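Side-chain contacts in lipoprotein (Mycoplasma mycoides subsp. capri, PDB 7ADK), which probably works as a serine-type peptidase of the PA clan, in the mycoplasma DUF31 family known for proteases that cleave immunoglobulins: residues G437-K442 with E574-I579; L283-P288 with S587-K592; L499-T504 with G554-S559; N289-T294 with F486-F491. All coordinates share one frame; numbering follows the deposited sequence.

Contacts 1, 3 and 4 lie on the same side of the chain's centre. Contacts 3 and 4 join parts of the curled antiparallel sheet, consistent with a PA-clan beta-barrel, and contact 1 sets helix 575-582 against the connection between two of its strands. Contacts 3 and 4, with centres about 12 Å apart, share neighbouring strands 486-493 and 556-562, joined by a probable hydrogen bond from Thr-490 N to Ser-559 O (2.9 Å). Contact 1 sits about 16 Å from contact 3, centre to centre, and its Leu-578 CD2 packs 3.6 Å from Tyr-558 CZ. Contact 2 meets contact 1 where Ser-587 packs on Pro-440, and its segment 283-288 runs directly into segment 289-294 of contact 4.

Contact 1: G437-K442 with E574-I579; sequences GKNPTK and EQNKLI
Helix 575-582 packs its N-terminal part, through Asn-576 and Ile-579, against Asn-439, Pro-440 and Thr-441 in the connection of the beta hairpin formed by strands 421-433 and 442-447. The polar half of the contact is an amide-to-amide hydrogen bond, in which Asn-439 ND2 donates to Asn-576 OD1 over 2.9 Å. The bond is almost straight, with 173° at the hydrogen, and the acceptor lies in the amide plane of Asn-439. The donor stands above the carbonyl plane of Asn-576, 35° out of it, and the two amide planes are 82° apart. Asn-439 CG sits between its backbone N and carbonyl carbon, which brings the amide forward to the helix, while its OD1 has a weak bond with Asn-435.

The backbone of Asn-576 is held too: Glu-574, the N-cap residue, accepts from its N through OE2, which is met from above the carboxylate plane, and Glu-574 OE1 forms a salt bridge with Lys-577 NZ, at 2.8 Å. About one turn along, Ile-579 supplies the apolar half and reaches the hairpin connection with both of its branches. Ile-579 CG2 lies 3.7 Å from Pro-440 O, and the longer branch ends with CD1 3.8 Å from the methyl CG2 of Thr-441.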
# COMPACT_ATOMS: atom_id res chain seq x y z
N GLY B 437 -0.55 -42.23 6.34
CA GLY B 437 -0.21 -40.83 6.55
C GLY B 437 1.15 -40.37 6.01
O GLY B 437 1.49 -39.20 6.20
N LYS B 438 1.94 -41.23 5.35
CA LYS B 438 3.35 -40.97 5.02
C LYS B 438 3.57 -39.84 3.99
O LYS B 438 4.43 -39.00 4.20
CB LYS B 438 4.02 -42.26 4.55
CG LYS B 438 4.17 -43.30 5.67
CD LYS B 438 4.85 -44.59 5.22
CE LYS B 438 4.02 -45.41 4.26
NZ LYS B 438 4.65 -46.66 3.89
N ASN B 439 2.83 -39.85 2.89
CA ASN B 439 3.04 -38.95 1.74
C ASN B 439 1.74 -38.74 0.93
O ASN B 439 1.55 -39.39 -0.10
CB ASN B 439 4.24 -39.44 0.88
CG ASN B 439 4.21 -40.89 0.40
OD1 ASN B 439 3.53 -41.76 0.92
ND2 ASN B 439 4.97 -41.21 -0.61
N PRO B 440 0.81 -37.87 1.38
CA PRO B 440 -0.49 -37.65 0.73
C PRO B 440 -0.40 -36.76 -0.51
O PRO B 440 0.45 -35.88 -0.61
CB PRO B 440 -1.37 -37.02 1.80
CG PRO B 440 -0.37 -36.20 2.60
CD PRO B 440 0.88 -37.06 2.58
N THR B 441 -1.32 -36.94 -1.46
CA THR B 441 -1.38 -36.19 -2.73
C THR B 441 -2.73 -35.55 -3.06
O THR B 441 -2.79 -34.66 -3.91
CB THR B 441 -0.99 -37.09 -3.91
OG1 THR B 441 -1.91 -38.15 -4.03
CG2 THR B 441 0.39 -37.69 -3.78
N LYS B 442 -3.81 -35.95 -2.39
CA LYS B 442 -5.19 -35.55 -2.69
C LYS B 442 -5.82 -34.84 -1.51
O LYS B 442 -6.05 -35.44 -0.46
CB LYS B 442 -5.95 -36.81 -3.13
CG LYS B 442 -7.26 -36.51 -3.84
CD LYS B 442 -7.75 -37.77 -4.56
CE LYS B 442 -8.90 -37.44 -5.51
NZ LYS B 442 -8.93 -38.36 -6.67
N GLU B 574 10.96 -32.58 -7.30
CA GLU B 574 10.51 -33.96 -7.04
C GLU B 574 9.14 -33.97 -6.35
O GLU B 574 8.94 -33.27 -5.36
CB GLU B 574 11.59 -34.73 -6.27
CG GLU B 574 11.24 -36.21 -6.03
CD GLU B 574 10.46 -36.49 -4.74
OE1 GLU B 574 10.97 -36.14 -3.65
OE2 GLU B 574 9.37 -37.10 -4.81
N GLN B 575 8.19 -34.76 -6.85
CA GLN B 575 6.76 -34.62 -6.57
C GLN B 575 6.38 -34.61 -5.08
O GLN B 575 5.57 -33.78 -4.68
CB GLN B 575 6.01 -35.73 -7.30
CG GLN B 575 4.49 -35.64 -7.15
CD GLN B 575 3.74 -36.63 -8.03
OE1 GLN B 575 3.01 -36.26 -8.93
NE2 GLN B 575 3.87 -37.91 -7.82
N ASN B 576 6.88 -35.52 -4.25
CA ASN B 576 6.47 -35.55 -2.84
C ASN B 576 6.99 -34.32 -2.07
O ASN B 576 6.30 -33.80 -1.19
CB ASN B 576 6.95 -36.86 -2.18
CG ASN B 576 6.25 -38.13 -2.62
OD1 ASN B 576 6.47 -39.19 -2.07
ND2 ASN B 576 5.33 -38.08 -3.55
N LYS B 577 8.17 -33.82 -2.43
CA LYS B 577 8.69 -32.56 -1.88
C LYS B 577 7.99 -31.34 -2.47
O LYS B 577 7.69 -30.42 -1.73
CB LYS B 577 10.21 -32.48 -2.08
CG LYS B 577 10.94 -33.45 -1.15
CD LYS B 577 12.45 -33.20 -1.09
CE LYS B 577 13.20 -33.47 -2.39
NZ LYS B 577 13.28 -34.90 -2.72
N LEU B 578 7.65 -31.35 -3.74
CA LEU B 578 6.91 -30.26 -4.37
C LEU B 578 5.49 -30.15 -3.82
O LEU B 578 5.05 -29.05 -3.52
CB LEU B 578 6.96 -30.39 -5.88
CG LEU B 578 6.35 -29.30 -6.70
CD1 LEU B 578 6.82 -28.01 -6.41
CD2 LEU B 578 6.51 -29.50 -8.09
N ILE B 579 4.79 -31.25 -3.55
CA ILE B 579 3.48 -31.22 -2.87
C ILE B 579 3.61 -30.70 -1.44
O ILE B 579 2.76 -29.95 -0.97
CB ILE B 579 2.77 -32.59 -2.95
CG1 ILE B 579 2.37 -32.86 -4.41
CG2 ILE B 579 1.53 -32.66 -2.05
CD1 ILE B 579 1.88 -34.27 -4.70

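Contact 2: L283-P288 with S587-K592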
# COMPACT_ATOMS: atom_id res chain seq x y z
N LEU B 283 -1.09 -18.56 7.50
CA LEU B 283 0.14 -19.10 6.97
C LEU B 283 0.06 -20.59 7.23
O LEU B 283 -0.50 -21.01 8.23
CB LEU B 283 1.30 -18.40 7.69
CG LEU B 283 2.70 -19.03 7.59
CD1 LEU B 283 3.70 -18.03 8.17
CD2 LEU B 283 2.81 -20.33 8.39
N ALA B 284 0.58 -21.39 6.32
CA ALA B 284 0.40 -22.84 6.33
C ALA B 284 -1.02 -23.39 6.13
O ALA B 284 -1.13 -24.40 5.46
CB ALA B 284 1.13 -23.48 7.50
N ARG B 285 -2.08 -22.79 6.67
CA ARG B 285 -3.39 -23.44 6.73
C ARG B 285 -4.43 -22.76 5.86
O ARG B 285 -5.00 -23.41 4.99
CB ARG B 285 -3.88 -23.58 8.18
CG ARG B 285 -2.89 -24.26 9.13
CD ARG B 285 -2.59 -25.72 8.84
NE ARG B 285 -1.59 -26.21 9.81
CZ ARG B 285 -0.29 -26.32 9.61
NH1 ARG B 285 0.22 -26.62 8.46
NH2 ARG B 285 0.54 -26.12 10.57
N THR B 286 -4.68 -21.47 6.04
CA THR B 286 -5.55 -20.69 5.15
C THR B 286 -4.79 -20.29 3.91
O THR B 286 -4.70 -19.13 3.54
CB THR B 286 -6.22 -19.49 5.80
OG1 THR B 286 -6.73 -19.93 7.03
CG2 THR B 286 -7.38 -18.99 4.94
N LEU B 287 -4.11 -21.29 3.36
CA LEU B 287 -2.95 -21.07 2.54
C LEU B 287 -3.34 -20.25 1.32
O LEU B 287 -2.75 -19.17 1.17
CB LEU B 287 -2.13 -22.39 2.37
CG LEU B 287 -2.61 -23.57 1.49
CD1 LEU B 287 -2.17 -23.42 0.04
CD2 LEU B 287 -1.99 -24.87 1.97
N PRO B 288 -4.31 -20.64 0.48
CA PRO B 288 -4.35 -20.11 -0.84
C PRO B 288 -5.36 -18.98 -1.01
O PRO B 288 -6.57 -19.13 -0.82
CB PRO B 288 -4.67 -21.30 -1.73
CG PRO B 288 -5.37 -22.31 -0.84
CD PRO B 288 -5.32 -21.68 0.55
N SER B 587 0.75 -32.24 5.94
CA SER B 587 0.91 -33.66 6.31
C SER B 587 1.74 -33.85 7.58
O SER B 587 1.31 -34.55 8.49
CB SER B 587 1.57 -34.42 5.16
OG SER B 587 1.70 -35.79 5.45
N GLU B 588 2.92 -33.25 7.66
CA GLU B 588 3.87 -33.47 8.75
C GLU B 588 3.79 -32.44 9.88
O GLU B 588 4.29 -32.69 10.98
CB GLU B 588 5.30 -33.56 8.20
CG GLU B 588 5.51 -34.69 7.18
CD GLU B 588 4.93 -36.02 7.67
OE1 GLU B 588 5.33 -36.50 8.75
OE2 GLU B 588 4.06 -36.59 6.98
N SER B 589 2.93 -31.43 9.77
CA SER B 589 2.42 -30.64 10.90
C SER B 589 1.56 -31.40 11.95
O SER B 589 0.73 -32.25 11.59
CB SER B 589 1.64 -29.45 10.37
OG SER B 589 1.20 -28.69 11.46
N ASP B 590 1.65 -31.01 13.23
CA ASP B 590 0.70 -31.44 14.27
C ASP B 590 -0.54 -30.52 14.44
O ASP B 590 -1.59 -31.02 14.85
CB ASP B 590 1.43 -31.64 15.62
CG ASP B 590 2.15 -32.99 15.76
OD1 ASP B 590 2.56 -33.34 16.89
OD2 ASP B 590 2.29 -33.73 14.77
N LYS B 591 -0.45 -29.21 14.14
CA LYS B 591 -1.57 -28.25 14.24
C LYS B 591 -2.56 -28.38 13.06
O LYS B 591 -2.87 -27.39 12.39
CB LYS B 591 -1.08 -26.81 14.44
CG LYS B 591 -0.40 -26.51 15.78
CD LYS B 591 -0.39 -25.00 16.05
CE LYS B 591 0.20 -24.59 17.40
NZ LYS B 591 0.15 -23.13 17.61
N LYS B 592 -3.05 -29.59 12.80
CA LYS B 592 -4.15 -29.87 11.86
C LYS B 592 -5.48 -29.31 12.38
O LYS B 592 -5.64 -29.15 13.59
CB LYS B 592 -4.26 -31.35 11.55
CG LYS B 592 -3.05 -31.86 10.75
CD LYS B 592 -3.28 -33.27 10.23
CE LYS B 592 -2.12 -33.73 9.36
NZ LYS B 592 -0.90 -33.96 10.13
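Arg-285 carries this contact between two irregular segments, one leading into strand 289-293 and the other following helix 575-582, and its side chain reaches across to Ser-589 and Lys-591. From CB, which is directed toward segment 587-592, the chain bends at chi2 (-66°) and then runs on to CD, 3.9 Å from Lys-591 O. NE is the atom that bonds: it donates to Lys-591 O over 3.1 Å with a nearly straight 168° at the hydrogen, although the oxygen stands well out of the guanidinium plane. Ser-589 covers one face of the same group. Its OG is 3.4 Å from Arg-285 CZ and its CB is 3.7 Å from Arg-285 NH1. The hydroxyl also comes close to NH2, but the angle there is too poor for a hydrogen bond.

The loop that receives the arginine is braced by Lys-592, whose NZ donates to the carbonyl oxygens of both Ser-587 and Ser-589. Lys-591 turns its own ammonium to Glu-276, in a salt bridge, and to Thr-280. Across the two segments the guanidinium is therefore met by a carbonyl through NE and by a hydroxyl over one face, and its positive charge would be expected to polarise the Lys-591 carbonyl.

Contact 3: L499-T504 with G554-S559; sequences LEDAVT and GKYSYS
The flat group here is the ring of Tyr-556, which Leu-499 and Ala-502 both approach obliquely. Leu-499 CD1 comes to the CD2-CE2 bond, 3.6 Å from Tyr-556 CE2 and 3.7 Å from its CD2, while Ala-502 CB lies near the phenol end, 4.0 Å from Tyr-556 CZ. At the tip, Asp-501 CB comes within 3.6 Å of Tyr-556 OH. Tyr-556 opens strand 556-562, and with CG anti to its carbonyl carbon (chi1 -54°) the ring reaches over to the 3-10 turn 499-501 that leads into strand 503-507. That turn is closed by Leu-499 O, which accepts from Ala-502 N and from Val-503 N. The two strands belong to the same curled antiparallel sheet without pairing directly: strand 556-562 pairs with 486-493, and strand 503-507 with 541-546. Leu-499 also touches Phe-462 of strand 461-467.

The hydroxyl of Tyr-556 donates to Lys-498 O, just before the turn, and Asp-501 OD2 accepts from Lys-498 N, so one residue serves both side chains. The chemistry is thus divided: methyl groups pack against the carbons of a buried ring, and its single polar atom is satisfied by a backbone carbonyl.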
# COMPACT_ATOMS: atom_id res chain seq x y z
N LEU B 499 -9.35 -28.99 -16.84
CA LEU B 499 -8.90 -28.61 -15.50
C LEU B 499 -9.84 -29.14 -14.39
O LEU B 499 -9.37 -29.49 -13.31
CB LEU B 499 -8.66 -27.09 -15.50
CG LEU B 499 -7.55 -26.55 -14.58
CD1 LEU B 499 -6.24 -27.34 -14.61
CD2 LEU B 499 -7.17 -25.16 -15.06
N GLU B 500 -11.13 -29.35 -14.70
CA GLU B 500 -12.05 -30.12 -13.85
C GLU B 500 -11.74 -31.61 -13.69
O GLU B 500 -12.24 -32.24 -12.76
CB GLU B 500 -13.53 -29.98 -14.28
CG GLU B 500 -14.21 -28.70 -13.80
CD GLU B 500 -15.74 -28.84 -13.79
OE1 GLU B 500 -16.31 -29.50 -14.67
OE2 GLU B 500 -16.41 -28.40 -12.84
N ASP B 501 -10.90 -32.23 -14.52
CA ASP B 501 -10.48 -33.61 -14.28
C ASP B 501 -9.59 -33.75 -13.03
O ASP B 501 -9.43 -34.86 -12.52
CB ASP B 501 -9.76 -34.19 -15.51
CG ASP B 501 -10.56 -34.14 -16.81
OD1 ASP B 501 -11.80 -34.16 -16.76
OD2 ASP B 501 -9.93 -34.14 -17.89
N ALA B 502 -9.02 -32.65 -12.53
CA ALA B 502 -8.07 -32.62 -11.42
C ALA B 502 -8.51 -31.75 -10.22
O ALA B 502 -8.04 -31.97 -9.10
CB ALA B 502 -6.74 -32.16 -12.00
N VAL B 503 -9.37 -30.76 -10.44
CA VAL B 503 -9.94 -29.87 -9.41
C VAL B 503 -11.47 -29.92 -9.43
O VAL B 503 -12.08 -29.61 -10.45
CB VAL B 503 -9.46 -28.42 -9.59
CG1 VAL B 503 -10.07 -27.46 -8.58
CG2 VAL B 503 -7.95 -28.33 -9.44
N THR B 504 -12.12 -30.26 -8.31
CA THR B 504 -13.56 -30.57 -8.27
C THR B 504 -14.23 -29.96 -7.04
O THR B 504 -13.75 -30.15 -5.93
CB THR B 504 -13.77 -32.11 -8.26
OG1 THR B 504 -13.18 -32.73 -9.37
CG2 THR B 504 -15.23 -32.53 -8.24
N GLY B 554 2.56 -34.86 -18.49
CA GLY B 554 1.91 -35.29 -19.73
C GLY B 554 0.52 -34.68 -19.96
O GLY B 554 -0.01 -34.78 -21.07
N LYS B 555 -0.07 -34.07 -18.93
CA LYS B 555 -1.48 -33.63 -18.90
C LYS B 555 -1.64 -32.18 -18.46
O LYS B 555 -2.56 -31.52 -18.92
CB LYS B 555 -2.28 -34.57 -17.99
CG LYS B 555 -2.26 -36.02 -18.50
CD LYS B 555 -2.99 -36.98 -17.56
CE LYS B 555 -2.75 -38.41 -18.03
NZ LYS B 555 -2.88 -39.38 -16.95
N TYR B 556 -0.74 -31.68 -17.62
CA TYR B 556 -0.73 -30.29 -17.15
C TYR B 556 0.69 -29.74 -17.05
O TYR B 556 1.62 -30.46 -16.73
CB TYR B 556 -1.42 -30.19 -15.78
CG TYR B 556 -2.82 -30.76 -15.69
CD1 TYR B 556 -3.00 -32.13 -15.44
CD2 TYR B 556 -3.95 -29.96 -15.93
CE1 TYR B 556 -4.28 -32.70 -15.48
CE2 TYR B 556 -5.23 -30.53 -15.98
CZ TYR B 556 -5.40 -31.91 -15.76
OH TYR B 556 -6.62 -32.49 -15.79
N SER B 557 0.84 -28.43 -17.24
CA SER B 557 2.06 -27.67 -16.95
C SER B 557 1.85 -26.77 -15.74
O SER B 557 0.95 -25.92 -15.75
CB SER B 557 2.51 -26.85 -18.16
OG SER B 557 1.44 -26.26 -18.87
N TYR B 558 2.70 -26.93 -14.72
CA TYR B 558 2.76 -26.05 -13.56
C TYR B 558 3.84 -24.97 -13.74
O TYR B 558 4.87 -25.19 -14.38
CB TYR B 558 2.94 -26.83 -12.25
CG TYR B 558 4.33 -27.37 -11.98
CD1 TYR B 558 4.66 -28.68 -12.36
CD2 TYR B 558 5.29 -26.58 -11.32
CE1 TYR B 558 5.94 -29.19 -12.12
CE2 TYR B 558 6.58 -27.08 -11.08
CZ TYR B 558 6.91 -28.39 -11.48
OH TYR B 558 8.15 -28.89 -11.26
N SER B 559 3.61 -23.81 -13.15
CA SER B 559 4.58 -22.74 -13.00
C SER B 559 4.55 -22.16 -11.59
O SER B 559 3.48 -22.03 -11.00
CB SER B 559 4.36 -21.66 -14.07
OG SER B 559 3.03 -21.17 -14.06

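Contact 4: N289-T294 with F486-F491; sequences NEEYKT and FTKFTF
Glu-291 and Lys-488 meet nearly at right angles, their side chains joined by a salt bridge that spans one strand of the curled antiparallel sheet. Strands 289-293 and 486-493 both pair with strand 461-467, which runs antiparallel to each; the two outer strands therefore run in the same direction, and the nearest CA atoms across the segments, those of Glu-291 and Thr-490, are 9.0 Å apart. Ser-463 of the middle strand forms backbone hydrogen bonds with Glu-291 and is touched by the side chain of Lys-488.

Lys-488 reaches across the middle strand at full length: CG lies anti to the backbone N (chi1 176°) and every later torsion stays extended, which delivers the ammonium to the carboxylate. Glu-291 instead bends at chi2 (107°), turning its carboxylate toward the lysine. Lys-488 NZ stands 2.8 Å from Glu-291 OE2, on the syn side of that oxygen but 33° out of the carboxylate plane. Behind it, Lys-488 CE is 3.7 Å from the same OE2.

The side chain of Glu-291 also touches Ser-423 of strand 421-433, the other neighbour of strand 289-293, so it has a sheet strand on each flank. Both residues of the pair are partly exposed, so solvent probably screens the ion pair, which links next-but-one strands by one ammonium-to-oxygen bond.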
# COMPACT_ATOMS: atom_id res chain seq x y z
N ASN B 289 -4.82 -17.85 -1.42
CA ASN B 289 -5.54 -16.89 -2.22
C ASN B 289 -5.65 -17.62 -3.57
O ASN B 289 -4.63 -18.01 -4.13
CB ASN B 289 -4.66 -15.65 -2.32
CG ASN B 289 -5.19 -14.57 -3.24
OD1 ASN B 289 -6.30 -14.59 -3.71
ND2 ASN B 289 -4.38 -13.57 -3.49
N GLU B 290 -6.85 -17.92 -4.04
CA GLU B 290 -7.03 -18.74 -5.25
C GLU B 290 -7.72 -17.98 -6.37
O GLU B 290 -8.57 -17.11 -6.12
CB GLU B 290 -7.70 -20.08 -4.92
CG GLU B 290 -9.08 -19.91 -4.27
CD GLU B 290 -10.07 -21.04 -4.58
OE1 GLU B 290 -9.68 -22.07 -5.20
OE2 GLU B 290 -11.26 -20.89 -4.21
N GLU B 291 -7.38 -18.34 -7.60
CA GLU B 291 -7.89 -17.78 -8.85
C GLU B 291 -8.33 -18.91 -9.79
O GLU B 291 -7.61 -19.88 -9.98
CB GLU B 291 -6.82 -16.92 -9.55
CG GLU B 291 -6.27 -15.72 -8.76
CD GLU B 291 -4.81 -15.90 -8.26
OE1 GLU B 291 -4.53 -16.87 -7.53
OE2 GLU B 291 -3.94 -15.06 -8.58
N TYR B 292 -9.49 -18.75 -10.43
CA TYR B 292 -9.94 -19.56 -11.55
C TYR B 292 -10.15 -18.67 -12.78
O TYR B 292 -10.97 -17.76 -12.72
CB TYR B 292 -11.25 -20.27 -11.21
CG TYR B 292 -11.19 -21.21 -10.03
CD1 TYR B 292 -10.42 -22.37 -10.15
CD2 TYR B 292 -11.86 -20.92 -8.83
CE1 TYR B 292 -10.34 -23.29 -9.10
CE2 TYR B 292 -11.74 -21.82 -7.75
CZ TYR B 292 -10.98 -23.00 -7.88
OH TYR B 292 -10.79 -23.82 -6.83
N LYS B 293 -9.44 -18.92 -13.88
CA LYS B 293 -9.50 -18.07 -15.07
C LYS B 293 -10.27 -18.75 -16.19
O LYS B 293 -10.00 -19.90 -16.54
CB LYS B 293 -8.06 -17.66 -15.45
CG LYS B 293 -8.02 -16.20 -15.93
CD LYS B 293 -6.59 -15.75 -16.31
CE LYS B 293 -6.53 -14.23 -16.52
NZ LYS B 293 -5.33 -13.81 -17.30
N THR B 294 -11.28 -18.08 -16.75
CA THR B 294 -12.27 -18.66 -17.68
C THR B 294 -12.05 -18.30 -19.15
O THR B 294 -12.64 -18.93 -20.02
CB THR B 294 -13.69 -18.24 -17.28
OG1 THR B 294 -13.73 -16.85 -17.12
CG2 THR B 294 -14.14 -18.90 -16.00
N PHE B 486 5.33 -14.62 -0.09
CA PHE B 486 4.33 -15.43 -0.77
C PHE B 486 4.99 -16.26 -1.87
O PHE B 486 5.92 -15.83 -2.56
CB PHE B 486 3.20 -14.57 -1.34
CG PHE B 486 2.45 -13.77 -0.30
CD1 PHE B 486 1.51 -14.38 0.54
CD2 PHE B 486 2.72 -12.40 -0.15
CE1 PHE B 486 0.91 -13.65 1.57
CE2 PHE B 486 2.12 -11.66 0.88
CZ PHE B 486 1.22 -12.30 1.76
N THR B 487 4.43 -17.44 -2.10
CA THR B 487 4.70 -18.23 -3.30
C THR B 487 3.37 -18.50 -3.99
O THR B 487 2.32 -18.53 -3.35
CB THR B 487 5.46 -19.54 -3.02
OG1 THR B 487 6.43 -19.37 -2.01
CG2 THR B 487 6.19 -20.07 -4.24
N LYS B 488 3.39 -18.62 -5.31
CA LYS B 488 2.22 -18.86 -6.15
C LYS B 488 2.49 -20.05 -7.06
O LYS B 488 3.56 -20.13 -7.65
CB LYS B 488 1.91 -17.55 -6.89
CG LYS B 488 0.76 -17.66 -7.90
CD LYS B 488 0.31 -16.26 -8.34
CE LYS B 488 -0.63 -16.34 -9.54
NZ LYS B 488 -1.36 -15.07 -9.78
N PHE B 489 1.52 -20.94 -7.19
CA PHE B 489 1.59 -22.13 -8.03
C PHE B 489 0.43 -22.08 -9.01
O PHE B 489 -0.72 -22.14 -8.59
CB PHE B 489 1.53 -23.39 -7.14
CG PHE B 489 2.59 -23.41 -6.07
CD1 PHE B 489 2.37 -22.77 -4.85
CD2 PHE B 489 3.83 -24.02 -6.33
CE1 PHE B 489 3.39 -22.68 -3.90
CE2 PHE B 489 4.84 -23.95 -5.37
CZ PHE B 489 4.64 -23.27 -4.16
N THR B 490 0.71 -21.95 -10.30
CA THR B 490 -0.32 -21.86 -11.35
C THR B 490 -0.29 -23.10 -12.21
O THR B 490 0.76 -23.49 -12.70
CB THR B 490 -0.15 -20.60 -12.21
OG1 THR B 490 -0.19 -19.46 -11.39
CG2 THR B 490 -1.26 -20.41 -13.24
N PHE B 491 -1.45 -23.70 -12.45
CA PHE B 491 -1.63 -24.92 -13.22
C PHE B 491 -2.47 -24.66 -14.46
O PHE B 491 -3.47 -23.94 -14.40
CB PHE B 491 -2.24 -26.02 -12.35
CG PHE B 491 -1.51 -26.27 -11.06
CD1 PHE B 491 -1.80 -25.48 -9.93
CD2 PHE B 491 -0.54 -27.27 -10.97
CE1 PHE B 491 -1.12 -25.70 -8.72
CE2 PHE B 491 0.11 -27.52 -9.75
CZ PHE B 491 -0.18 -26.74 -8.63